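Local coordinates for DyP-type peroxidase (PDB 6FSK), which is a heme b-containing dye-decolorizing peroxidase, which uses peroxide to oxidise its substrates, probably including dyes and Mn(II), at residues Phe24-Thr29 / Gly134-Ala139; Pro43-Ser48 / Val75-Ser80; Gly341-Ala346 / Asn409-Ala414; Ala287-Thr292 / Thr322-Ala327. The protein carries 1 engineered substitution. All blocks are in the same frame, centred on the assembly; numbering follows the deposited sequence.

How the interactions relate
Interactions 1 and 2 lie in the amino-terminal half of the chain, centres about 10 Å apart, and share one antiparallel sheet in which strands 134-140 and 74-80 are neighbours. Probable hydrogen bonds run from Val-135 N to Ser-78 O (2.9 Å) and from Asn-76 N to Phe-137 O (3.0 Å). In sequence, interaction 2 falls within interaction 1's span. Interactions 3 and 4 lie across the chain's centre, about 40 Å from the first pair between centres; their own centres are about 20 Å apart, the nearest atoms about 8 Å. Interaction 4 is near the heme: the side chain of Cys-324 is about 10 Å from it and about 9 Å from that of the axial ligand His-329.

Interaction 1: Phe24-Thr29 / Gly134-Ala139; sequences FFFDVT and GVIFVA
Phe-24, Phe-25 and Phe-26 pair antiparallel with Ile-136, Val-135 and Gly-134, the two short strands running at 146° to each other with their axes 4.7 Å apart at the closest. Phe-24 and Ile-136 exchange N-H...O bonds in both directions, Phe-24 N reaching Ile-136 O at 2.8 Å. Phe-26 and Gly-134 form the next hydrogen-bonded pair, while Phe-25 and Val-135 between them are a non-hydrogen-bonded pair. The Phe-26 ring folds back over the neighbouring strand, because CG sits between the backbone N and the carbonyl carbon (chi1 68°). One ring face then rests on Gly-134 CA, 4.0 Å from the ring centre, where the absence of a side chain makes room for it. Phe-24 O, Val-28 CG2 and Ile-136 N lie at the ring's edge, and Ile-136 CG1 comes 3.8 Å from Phe-26 CE2. These are central strands of the ferredoxin-like half of a DyP peroxidase, the dimeric alpha+beta barrel family, with strand order 166-175, 20-28, 134-140, 74-80. Helix 144-156 packs over the face that carries Phe-24 and Ile-136, touching them through Lys-154 and Ile-153. On the other face Phe-25 and Val-135 lie side by side and point the same way. Val-135 CG2 sits over the Phe-25 ring in a CH-pi contact, 4.0 Å from its centre and 3.6 Å from Phe-25 CE1. Phe-128 meets that ring edge-to-face and Phe-242 also packs against it. The Phe-25 side chain is about 11 Å from that of Phe-382, which binds heme b.

Interaction 2: Pro43-Ser48 / Val75-Ser80; sequences PHIKTS and VNVSFS
Lys-46 N donates to Val-75 O at 2.9 Å, a nearly straight bond tying the loop to the start of segment 75-80. ND2 of Asn-76 adds one bond across the contact, to an in-plane lone pair of Lys-46 O at 3.1 Å, and one within its own strand, to Val-75 O at 2.8 Å from above the carbonyl plane. Val-75 O is thus gripped by two donors, and these bonds, with that of OD1 from Asp-11 N, fix the rotation of the amide. A leucine in place of Asn-76 would probably cost Lys-46 O its bond from the side chain and leave Asp-11 N without its side-chain acceptor. A water accepts from Val-75 N and donates to His-44 O at 2.7 Å. In the apolar contact, Ile-45 CD1 touches Val-77 CG1 at 3.9 Å. Val-75 CG1 makes a tight methyl-to-carbonyl approach to His-44 O at 3.0 Å. Lys-46 turns its charged end to a salt bridge with Asp-54, while Ile-475 and Leu-478 of helix 475-481 pack on Ile-45. The loop links helices 31-41 and 48-63 within the crossover from strand 20-28 to strand 74-80, a split beta-alpha-beta unit of the ferredoxin-like fold, with strand 134-140 between them.

Interaction 3: Gly341-Ala346 / Asn409-Ala414; sequences GPPLKA and NAVTSA
Leu-344 holds CG anti to its carbonyl carbon (chi1 -57°) and CD1 anti to CA (chi2 176°), which carries CD1 toward Ala-410, with CD2 as the other branch of the fork. CD1 and CD2 each come 3.6 Å from Ala-410 O, so the fork of the leucine straddles a carbonyl on helix 408-412. The leucine is carried by an alpha-turn directly after helix 337-340, closed by the bond from Lys-345 N to Gly-341 O. Within that turn the peptide bond before Pro-343 is cis, and Pro-343 and Leu-344 both point toward segment 409-414. No hydrogen bond crosses this surface contact in the carboxy-terminal half of the DyP peroxidase; it is held by apolar packing. Leu-344 CD1 meets Ala-410 CB and Val-411 CG1, each at 4.1 Å. The Pro-343 ring crosses the Val-411 side chain at about a right angle, with CG 3.7 Å from Val-411 O. Ala-414 CB then fits between the two loop residues, 4.0 Å from Pro-343 CB and equally far from Leu-344 CD2. Around this patch Leu-339 of helix 337-340 touches both Leu-344 and Ala-410, and helix 315-318 supplies Val-317 against Pro-343 and Leu-316 against Val-411. Ile-417 and Leu-420 further enclose Val-411, whose side chain is about 11 Å from that of the heme-binding Arg-336. The carbonyl straddled by the leucine is also gripped from within its own segment: Ser-413 OG donates to Ala-410 O at 2.6 Å, with OG itself 3.9 Å from Leu-344 CD2.

Interaction 4: Ala287-Thr292 / Thr322-Ala327; sequences APIEIT and TKCPFA
The flat carboxylate of Glu-290 touches Lys-323 and Cys-324 through one oxygen: OE1 lies 3.7 Å from Lys-323 CB and 3.8 Å from Cys-324 CB. The bend at chi2 (64°) turns CD, and with it the carboxylate, back toward segment 322-327, and the Glu-290 and Lys-323 side chains cross at about a right angle. Their charged ends stay apart, OE2 to NZ being 5.5 Å, so any attraction there is probably long-range; the extended lysine instead lays CD 3.5 Å from Glu-290 O. Ile-289 fills the other half of the contact. Its CG1 presses on Lys-323 O at 3.4 Å, while CD1 reaches Cys-324 SG at 3.8 Å and Pro-325 CD at 4.1 Å. An alanine in place of Ile-289 would probably open a gap beside Cys-324 SG and Pro-325 CD and leave Lys-323 O less well covered. Two loops of the heme-binding carboxy-terminal half meet here, and the Glu-290 side chain is about 7 Å from that of Arg-336, which binds heme b. Segment 322-327 leads into helix 329-333, where Arg-331 touches Cys-324, while Ala-277 and Arg-278 of helix 268-280 pack against Ile-289.

Interaction 1: Phe24-Thr29 / Gly134-Ala139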
loop_
_atom_site.group_PDB
_atom_site.type_symbol
_atom_site.label_atom_id
_atom_site.label_comp_id
_atom_site.label_asym_id
_atom_site.label_seq_id
_atom_site.Cartn_x
_atom_site.Cartn_y
_atom_site.Cartn_z
ATOM N N PHE A 24 -0.686 14.073 9.288
ATOM C CA PHE A 24 -0.861 15.510 9.312
ATOM C C PHE A 24 -0.204 16.125 8.058
ATOM O O PHE A 24 1.046 16.176 7.901
ATOM C CB PHE A 24 -0.260 16.078 10.594
ATOM C CG PHE A 24 -0.334 17.563 10.742
ATOM C CD1 PHE A 24 -1.530 18.098 11.261
ATOM C CD2 PHE A 24 0.717 18.414 10.345
ATOM C CE1 PHE A 24 -1.633 19.504 11.431
ATOM C CE2 PHE A 24 0.602 19.837 10.505
ATOM C CZ PHE A 24 -0.566 20.329 11.031
ATOM N N PHE A 25 -1.036 16.588 7.125
ATOM C CA PHE A 25 -0.579 17.119 5.844
ATOM C C PHE A 25 -0.451 18.650 5.916
ATOM O O PHE A 25 -1.361 19.317 6.388
ATOM C CB PHE A 25 -1.529 16.734 4.717
ATOM C CG PHE A 25 -1.698 15.250 4.561
ATOM C CD1 PHE A 25 -0.774 14.558 3.824
ATOM C CD2 PHE A 25 -2.757 14.560 5.090
ATOM C CE1 PHE A 25 -0.904 13.162 3.628
ATOM C CE2 PHE A 25 -2.864 13.164 4.925
ATOM C CZ PHE A 25 -1.927 12.487 4.221
ATOM N N PHE A 26 0.709 19.170 5.526
ATOM C CA PHE A 26 1.019 20.568 5.760
ATOM C C PHE A 26 1.584 21.234 4.546
ATOM O O PHE A 26 2.098 20.604 3.557
ATOM C CB PHE A 26 1.963 20.692 6.955
ATOM C CG PHE A 26 3.352 20.141 6.698
ATOM C CD1 PHE A 26 4.352 20.916 6.190
ATOM C CD2 PHE A 26 3.664 18.858 7.056
ATOM C CE1 PHE A 26 5.610 20.398 5.999
ATOM C CE2 PHE A 26 4.892 18.325 6.858
ATOM C CZ PHE A 26 5.876 19.095 6.329
ATOM N N ASP A 27 1.525 22.580 4.586
ATOM C CA ASP A 27 2.247 23.469 3.679
ATOM C C ASP A 27 3.243 24.260 4.538
ATOM O O ASP A 27 3.041 24.486 5.724
ATOM C CB ASP A 27 1.392 24.455 2.982
ATOM C CG ASP A 27 0.504 23.870 1.993
ATOM O OD1 ASP A 27 0.868 22.851 1.305
ATOM O OD2 ASP A 27 -0.650 24.424 1.853
ATOM N N VAL A 28 4.412 24.511 3.930
ATOM C CA VAL A 28 5.468 25.365 4.496
ATOM C C VAL A 28 5.101 26.783 4.175
ATOM O O VAL A 28 4.963 27.121 3.007
ATOM C CB VAL A 28 6.854 25.035 3.886
ATOM C CG1 VAL A 28 7.906 25.982 4.519
ATOM C CG2 VAL A 28 7.239 23.591 4.240
ATOM N N THR A 29 4.965 27.623 5.215
ATOM C CA THR A 29 4.608 29.037 5.020
ATOM C C THR A 29 5.803 30.020 5.172
ATOM O O THR A 29 5.739 31.124 4.621
ATOM C CB THR A 29 3.436 29.469 5.930
ATOM O OG1 THR A 29 3.754 29.215 7.281
ATOM C CG2 THR A 29 2.159 28.687 5.597
ATOM N N GLY A 134 4.237 18.369 2.585
ATOM C CA GLY A 134 4.720 17.266 3.357
ATOM C C GLY A 134 3.678 16.665 4.228
ATOM O O GLY A 134 2.546 17.176 4.309
ATOM N N VAL A 135 4.051 15.592 4.890
ATOM C CA VAL A 135 3.266 14.926 5.889
ATOM C C VAL A 135 4.116 14.603 7.094
ATOM O O VAL A 135 5.229 14.104 6.925
ATOM C CB VAL A 135 2.548 13.673 5.302
ATOM C CG1 VAL A 135 3.485 12.589 4.731
ATOM C CG2 VAL A 135 1.580 13.035 6.280
ATOM N N ILE A 136 3.617 14.887 8.245
ATOM C CA ILE A 136 4.128 14.438 9.523
ATOM C C ILE A 136 3.141 13.361 9.988
ATOM O O ILE A 136 1.942 13.628 10.018
ATOM C CB ILE A 136 4.254 15.572 10.572
ATOM C CG1 ILE A 136 5.390 16.491 10.160
ATOM C CG2 ILE A 136 4.486 14.995 11.956
ATOM C CD1 ILE A 136 5.232 17.848 10.764
ATOM N N PHE A 137 3.627 12.172 10.332
ATOM C CA PHE A 137 2.733 11.145 10.793
ATOM C C PHE A 137 3.176 10.489 12.084
ATOM O O PHE A 137 4.370 10.371 12.330
ATOM C CB PHE A 137 2.344 10.144 9.741
ATOM C CG PHE A 137 3.524 9.461 9.083
ATOM C CD1 PHE A 137 4.191 10.131 8.067
ATOM C CD2 PHE A 137 3.823 8.088 9.353
ATOM C CE1 PHE A 137 5.231 9.477 7.358
ATOM C CE2 PHE A 137 4.848 7.458 8.634
ATOM C CZ PHE A 137 5.514 8.140 7.667
ATOM N N VAL A 138 2.193 10.198 12.904
ATOM C CA VAL A 138 2.419 9.791 14.288
ATOM C C VAL A 138 1.576 8.535 14.531
ATOM O O VAL A 138 0.386 8.506 14.333
ATOM C CB VAL A 138 2.051 10.943 15.256
ATOM C CG1 VAL A 138 2.290 10.505 16.664
ATOM C CG2 VAL A 138 2.856 12.183 14.983
ATOM N N ALA A 139 2.241 7.482 14.970
ATOM C CA ALA A 139 1.632 6.169 15.215
ATOM C C ALA A 139 1.783 5.756 16.650
ATOM O O ALA A 139 2.862 5.846 17.242
ATOM C CB ALA A 139 2.373 5.158 14.335
#

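Interaction 2: Pro43-Ser48 / Val75-Ser80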
loop_
_atom_site.group_PDB
_atom_site.type_symbol
_atom_site.label_atom_id
_atom_site.label_comp_id
_atom_site.label_asym_id
_atom_site.label_seq_id
_atom_site.Cartn_x
_atom_site.Cartn_y
_atom_site.Cartn_z
ATOM N N PRO A 43 15.341 15.274 16.239
ATOM C CA PRO A 43 15.589 14.299 17.293
ATOM C C PRO A 43 14.404 13.488 17.772
ATOM O O PRO A 43 14.604 12.500 18.450
ATOM C CB PRO A 43 16.156 15.155 18.460
ATOM C CG PRO A 43 16.611 16.337 17.823
ATOM C CD PRO A 43 15.758 16.623 16.640
ATOM N N HIS A 44 13.161 13.907 17.422
ATOM C CA HIS A 44 11.963 13.141 17.667
ATOM C C HIS A 44 11.681 12.008 16.650
ATOM O O HIS A 44 10.835 11.145 16.955
ATOM C CB HIS A 44 10.763 14.063 17.573
ATOM C CG HIS A 44 10.585 14.941 18.762
ATOM N ND1 HIS A 44 11.160 16.187 18.885
ATOM C CD2 HIS A 44 9.892 14.727 19.897
ATOM C CE1 HIS A 44 10.850 16.702 20.068
ATOM N NE2 HIS A 44 10.057 15.849 20.692
ATOM N N ILE A 45 12.367 11.991 15.528
ATOM C CA ILE A 45 12.008 11.042 14.419
ATOM C C ILE A 45 12.428 9.626 14.752
ATOM O O ILE A 45 13.566 9.432 15.227
ATOM C CB ILE A 45 12.593 11.513 13.104
ATOM C CG1 ILE A 45 11.970 12.831 12.725
ATOM C CG2 ILE A 45 12.386 10.498 11.955
ATOM C CD1 ILE A 45 12.594 13.519 11.569
ATOM N N LYS A 46 11.518 8.661 14.601
ATOM C CA LYS A 46 11.858 7.270 14.880
ATOM C C LYS A 46 12.693 6.666 13.752
ATOM O O LYS A 46 12.331 6.743 12.552
ATOM C CB LYS A 46 10.576 6.476 15.000
ATOM C CG LYS A 46 10.704 5.010 15.382
ATOM C CD LYS A 46 11.346 4.764 16.751
ATOM C CE LYS A 46 10.626 5.406 17.909
ATOM N NZ LYS A 46 11.285 5.189 19.292
ATOM N N THR A 47 13.833 6.118 14.107
ATOM C CA THR A 47 14.663 5.383 13.132
ATOM C C THR A 47 14.404 3.881 13.135
ATOM O O THR A 47 13.806 3.313 14.028
ATOM C CB THR A 47 16.178 5.644 13.387
ATOM O OG1 THR A 47 16.533 4.883 14.540
ATOM C CG2 THR A 47 16.421 7.075 13.524
ATOM N N SER A 48 14.946 3.215 12.099
ATOM C CA SER A 48 14.849 1.759 12.005
ATOM C C SER A 48 15.561 1.067 13.177
ATOM O O SER A 48 15.062 0.103 13.708
ATOM C CB SER A 48 15.440 1.250 10.716
ATOM O OG SER A 48 14.616 1.661 9.630
ATOM N N VAL A 75 7.157 9.002 15.359
ATOM C CA VAL A 75 6.885 10.000 14.322
ATOM C C VAL A 75 7.840 9.873 13.174
ATOM O O VAL A 75 9.068 9.604 13.365
ATOM C CB VAL A 75 6.977 11.441 14.898
ATOM C CG1 VAL A 75 8.332 11.734 15.416
ATOM C CG2 VAL A 75 6.620 12.498 13.875
ATOM N N ASN A 76 7.333 10.046 11.968
ATOM C CA ASN A 76 8.148 10.097 10.741
ATOM C C ASN A 76 7.661 11.314 9.924
ATOM O O ASN A 76 6.625 11.971 10.235
ATOM C CB ASN A 76 7.996 8.834 9.856
ATOM C CG ASN A 76 9.007 7.718 10.153
ATOM O OD1 ASN A 76 9.168 6.839 9.301
ATOM N ND2 ASN A 76 9.687 7.743 11.316
ATOM N N VAL A 77 8.394 11.669 8.870
ATOM C CA VAL A 77 8.145 12.855 8.074
ATOM C C VAL A 77 8.469 12.603 6.608
ATOM O O VAL A 77 9.461 11.888 6.319
ATOM C CB VAL A 77 8.909 14.133 8.569
ATOM C CG1 VAL A 77 10.436 13.983 8.329
ATOM C CG2 VAL A 77 8.393 15.384 7.857
ATOM N N SER A 78 7.720 13.164 5.648
ATOM C CA SER A 78 7.960 12.903 4.255
ATOM C C SER A 78 7.555 14.129 3.458
ATOM O O SER A 78 6.673 14.865 3.911
ATOM C CB SER A 78 7.219 11.615 3.864
ATOM O OG SER A 78 7.706 10.970 2.711
ATOM N N PHE A 79 8.229 14.369 2.356
ATOM C CA PHE A 79 8.057 15.599 1.607
ATOM C C PHE A 79 7.694 15.358 0.181
ATOM O O PHE A 79 8.288 14.488 -0.525
ATOM C CB PHE A 79 9.377 16.431 1.617
ATOM C CG PHE A 79 9.724 16.965 2.940
ATOM C CD1 PHE A 79 9.221 18.192 3.348
ATOM C CD2 PHE A 79 10.479 16.235 3.807
ATOM C CE1 PHE A 79 9.487 18.675 4.609
ATOM C CE2 PHE A 79 10.792 16.713 5.087
ATOM C CZ PHE A 79 10.247 17.937 5.488
ATOM N N SER A 80 6.739 16.161 -0.339
ATOM C CA SER A 80 6.390 16.039 -1.725
ATOM C C SER A 80 7.316 16.821 -2.634
ATOM O O SER A 80 8.111 17.615 -2.183
ATOM C CB SER A 80 4.955 16.568 -1.952
ATOM O OG SER A 80 4.970 18.016 -1.788
HETATM O O HOH W 1 9.433 8.855 17.100
#

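Interaction 3: Gly341-Ala346 / Asn409-Ala414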
loop_
_atom_site.group_PDB
_atom_site.type_symbol
_atom_site.label_atom_id
_atom_site.label_comp_id
_atom_site.label_asym_id
_atom_site.label_seq_id
_atom_site.Cartn_x
_atom_site.Cartn_y
_atom_site.Cartn_z
ATOM N N GLY A 341 8.932 -16.965 -13.764
ATOM C CA GLY A 341 9.195 -18.312 -14.336
ATOM C C GLY A 341 9.329 -18.174 -15.830
ATOM O O GLY A 341 9.201 -17.074 -16.382
ATOM N N PRO A 342 9.467 -19.318 -16.563
ATOM C CA PRO A 342 9.422 -19.276 -18.011
ATOM C C PRO A 342 8.024 -18.766 -18.475
ATOM O O PRO A 342 7.052 -19.018 -17.782
ATOM C CB PRO A 342 9.521 -20.771 -18.402
ATOM C CG PRO A 342 10.145 -21.438 -17.243
ATOM C CD PRO A 342 9.724 -20.663 -16.026
ATOM N N PRO A 343 7.923 -18.071 -19.612
ATOM C CA PRO A 343 9.003 -17.844 -20.571
ATOM C C PRO A 343 9.860 -16.618 -20.268
ATOM O O PRO A 343 10.961 -16.489 -20.786
ATOM C CB PRO A 343 8.277 -17.588 -21.883
ATOM C CG PRO A 343 6.925 -17.093 -21.489
ATOM C CD PRO A 343 6.610 -17.813 -20.171
ATOM N N LEU A 344 9.349 -15.661 -19.502
ATOM C CA LEU A 344 10.043 -14.390 -19.379
ATOM C C LEU A 344 11.300 -14.456 -18.491
ATOM O O LEU A 344 12.219 -13.727 -18.756
ATOM C CB LEU A 344 9.102 -13.329 -18.823
ATOM C CG LEU A 344 7.816 -13.114 -19.654
ATOM C CD1 LEU A 344 6.898 -12.088 -18.918
ATOM C CD2 LEU A 344 8.215 -12.584 -21.002
ATOM N N LYS A 345 11.240 -15.224 -17.422
ATOM C CA LYS A 345 12.281 -15.257 -16.367
ATOM C C LYS A 345 12.679 -13.824 -15.980
ATOM O O LYS A 345 13.871 -13.384 -16.006
ATOM C CB LYS A 345 13.491 -16.062 -16.861
ATOM C CG LYS A 345 13.140 -17.477 -17.309
ATOM C CD LYS A 345 13.594 -18.521 -16.295
ATOM C CE LYS A 345 15.110 -18.718 -16.351
ATOM N NZ LYS A 345 15.577 -20.035 -15.826
ATOM N N ALA A 346 11.659 -13.016 -15.716
ATOM C CA ALA A 346 11.842 -11.620 -15.448
ATOM C C ALA A 346 12.327 -11.383 -14.050
ATOM O O ALA A 346 11.964 -12.086 -13.145
ATOM C CB ALA A 346 10.548 -10.849 -15.643
ATOM N N ASN A 409 -0.836 -10.865 -21.750
ATOM C CA ASN A 409 -0.149 -10.016 -22.709
ATOM C C ASN A 409 1.388 -10.130 -22.482
ATOM O O ASN A 409 2.187 -10.376 -23.395
ATOM C CB ASN A 409 -0.659 -8.577 -22.661
ATOM C CG ASN A 409 -0.593 -7.867 -21.291
ATOM O OD1 ASN A 409 -0.212 -8.432 -20.272
ATOM N ND2 ASN A 409 -1.070 -6.586 -21.263
ATOM N N ALA A 410 1.787 -10.136 -21.220
ATOM C CA ALA A 410 3.206 -10.149 -20.886
ATOM C C ALA A 410 3.834 -11.433 -21.285
ATOM O O ALA A 410 4.951 -11.398 -21.893
ATOM C CB ALA A 410 3.419 -9.944 -19.413
ATOM N N VAL A 411 3.197 -12.568 -20.996
ATOM C CA VAL A 411 3.853 -13.837 -21.320
ATOM C C VAL A 411 3.749 -14.217 -22.803
ATOM O O VAL A 411 4.664 -14.838 -23.351
ATOM C CB VAL A 411 3.462 -15.032 -20.480
ATOM C CG1 VAL A 411 3.905 -14.818 -19.082
ATOM C CG2 VAL A 411 1.951 -15.327 -20.555
ATOM N N THR A 412 2.675 -13.834 -23.476
ATOM C CA THR A 412 2.568 -14.129 -24.918
ATOM C C THR A 412 3.422 -13.174 -25.738
ATOM O O THR A 412 3.688 -13.489 -26.908
ATOM C CB THR A 412 1.123 -14.140 -25.400
ATOM O OG1 THR A 412 0.565 -12.869 -25.155
ATOM C CG2 THR A 412 0.361 -15.255 -24.718
ATOM N N SER A 413 3.993 -12.115 -25.124
ATOM C CA SER A 413 4.990 -11.261 -25.797
ATOM C C SER A 413 6.177 -12.142 -26.282
ATOM O O SER A 413 6.764 -11.798 -27.279
ATOM C CB SER A 413 5.518 -10.142 -24.905
ATOM O OG SER A 413 6.364 -10.688 -23.923
ATOM N N ALA A 414 6.483 -13.224 -25.555
ATOM C CA ALA A 414 7.701 -14.010 -25.773
ATOM C C ALA A 414 7.497 -15.150 -26.754
ATOM O O ALA A 414 8.465 -15.697 -27.243
ATOM C CB ALA A 414 8.211 -14.542 -24.439
#

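Interaction 4: Ala287-Thr292 / Thr322-Ala327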
loop_
_atom_site.group_PDB
_atom_site.type_symbol
_atom_site.label_atom_id
_atom_site.label_comp_id
_atom_site.label_asym_id
_atom_site.label_seq_id
_atom_site.Cartn_x
_atom_site.Cartn_y
_atom_site.Cartn_z
ATOM N N ALA A 287 -5.595 -17.550 4.418
ATOM C CA ALA A 287 -5.113 -18.742 3.771
ATOM C C ALA A 287 -5.083 -18.524 2.224
ATOM O O ALA A 287 -6.099 -18.135 1.665
ATOM C CB ALA A 287 -5.986 -19.945 4.108
ATOM N N PRO A 288 -3.982 -18.819 1.557
ATOM C CA PRO A 288 -3.897 -18.583 0.156
ATOM C C PRO A 288 -4.651 -19.628 -0.596
ATOM O O PRO A 288 -4.492 -20.830 -0.311
ATOM C CB PRO A 288 -2.420 -18.608 -0.118
ATOM C CG PRO A 288 -1.857 -19.486 0.979
ATOM C CD PRO A 288 -2.703 -19.282 2.112
ATOM N N ILE A 289 -5.451 -19.213 -1.582
ATOM C CA ILE A 289 -6.216 -20.163 -2.365
ATOM C C ILE A 289 -5.276 -21.019 -3.206
ATOM O O ILE A 289 -5.644 -22.159 -3.581
ATOM C CB ILE A 289 -7.301 -19.487 -3.249
ATOM C CG1 ILE A 289 -6.655 -18.681 -4.314
ATOM C CG2 ILE A 289 -8.287 -18.729 -2.362
ATOM C CD1 ILE A 289 -7.681 -17.927 -5.143
ATOM N N GLU A 290 -4.060 -20.575 -3.573
ATOM C CA GLU A 290 -3.173 -21.381 -4.347
ATOM C C GLU A 290 -2.820 -22.686 -3.609
ATOM O O GLU A 290 -2.585 -23.706 -4.276
ATOM C CB GLU A 290 -1.917 -20.584 -4.685
ATOM C CG GLU A 290 -0.831 -21.246 -5.488
ATOM C CD GLU A 290 -1.246 -21.642 -6.905
ATOM O OE1 GLU A 290 -2.320 -21.198 -7.436
ATOM O OE2 GLU A 290 -0.434 -22.376 -7.518
ATOM N N ILE A 291 -2.747 -22.614 -2.286
ATOM C CA ILE A 291 -2.463 -23.812 -1.434
ATOM C C ILE A 291 -3.770 -24.508 -1.125
ATOM O O ILE A 291 -3.832 -25.789 -1.216
ATOM C CB ILE A 291 -1.683 -23.429 -0.177
ATOM C CG1 ILE A 291 -0.358 -22.785 -0.569
ATOM C CG2 ILE A 291 -1.492 -24.650 0.760
ATOM C CD1 ILE A 291 0.546 -22.340 0.564
ATOM N N THR A 292 -4.823 -23.792 -0.743
ATOM C CA THR A 292 -6.099 -24.392 -0.380
ATOM C C THR A 292 -7.260 -23.817 -1.216
ATOM O O THR A 292 -7.951 -22.894 -0.784
ATOM C CB THR A 292 -6.332 -24.348 1.141
ATOM O OG1 THR A 292 -7.504 -25.074 1.498
ATOM C CG2 THR A 292 -6.399 -22.936 1.698
ATOM N N THR A 322 -7.737 -23.029 -12.308
ATOM C CA THR A 322 -8.531 -23.776 -11.328
ATOM C C THR A 322 -8.295 -23.411 -9.870
ATOM O O THR A 322 -9.270 -23.373 -9.139
ATOM C CB THR A 322 -8.417 -25.311 -11.488
ATOM O OG1 THR A 322 -7.103 -25.715 -11.344
ATOM C CG2 THR A 322 -8.883 -25.727 -12.893
ATOM N N LYS A 323 -7.051 -23.172 -9.467
ATOM C CA LYS A 323 -6.703 -22.852 -8.055
ATOM C C LYS A 323 -6.866 -21.373 -7.783
ATOM O O LYS A 323 -7.173 -21.012 -6.666
ATOM C CB LYS A 323 -5.323 -23.319 -7.667
ATOM C CG LYS A 323 -5.224 -24.853 -7.720
ATOM C CD LYS A 323 -3.863 -25.314 -7.145
ATOM C CE LYS A 323 -3.764 -26.808 -7.414
ATOM N NZ LYS A 323 -2.462 -27.442 -6.929
ATOM N N CYS A 324 -6.627 -20.541 -8.783
ATOM C CA CYS A 324 -6.527 -19.050 -8.561
ATOM C C CYS A 324 -6.746 -18.376 -9.901
ATOM O O CYS A 324 -5.999 -18.661 -10.871
ATOM C CB CYS A 324 -5.149 -18.719 -8.002
ATOM S SG CYS A 324 -4.965 -16.938 -7.599
ATOM N N PRO A 325 -7.717 -17.469 -10.007
ATOM C CA PRO A 325 -7.821 -16.652 -11.224
ATOM C C PRO A 325 -6.557 -15.905 -11.520
ATOM O O PRO A 325 -5.901 -15.425 -10.609
ATOM C CB PRO A 325 -9.009 -15.689 -10.921
ATOM C CG PRO A 325 -9.761 -16.367 -9.798
ATOM C CD PRO A 325 -8.734 -17.091 -9.005
ATOM N N PHE A 326 -6.254 -15.683 -12.781
ATOM C CA PHE A 326 -5.133 -14.832 -13.125
ATOM C C PHE A 326 -5.253 -13.409 -12.610
ATOM O O PHE A 326 -4.236 -12.776 -12.288
ATOM C CB PHE A 326 -4.898 -14.865 -14.650
ATOM C CG PHE A 326 -4.533 -16.230 -15.191
ATOM C CD1 PHE A 326 -3.754 -17.111 -14.490
ATOM C CD2 PHE A 326 -4.998 -16.578 -16.431
ATOM C CE1 PHE A 326 -3.412 -18.381 -15.034
ATOM C CE2 PHE A 326 -4.686 -17.832 -16.969
ATOM C CZ PHE A 326 -3.904 -18.721 -16.243
ATOM N N ALA A 327 -6.509 -12.944 -12.487
ATOM C CA ALA A 327 -6.772 -11.547 -12.091
ATOM C C ALA A 327 -7.026 -11.364 -10.584
ATOM O O ALA A 327 -7.447 -10.323 -10.116
ATOM C CB ALA A 327 -7.925 -10.957 -12.875
#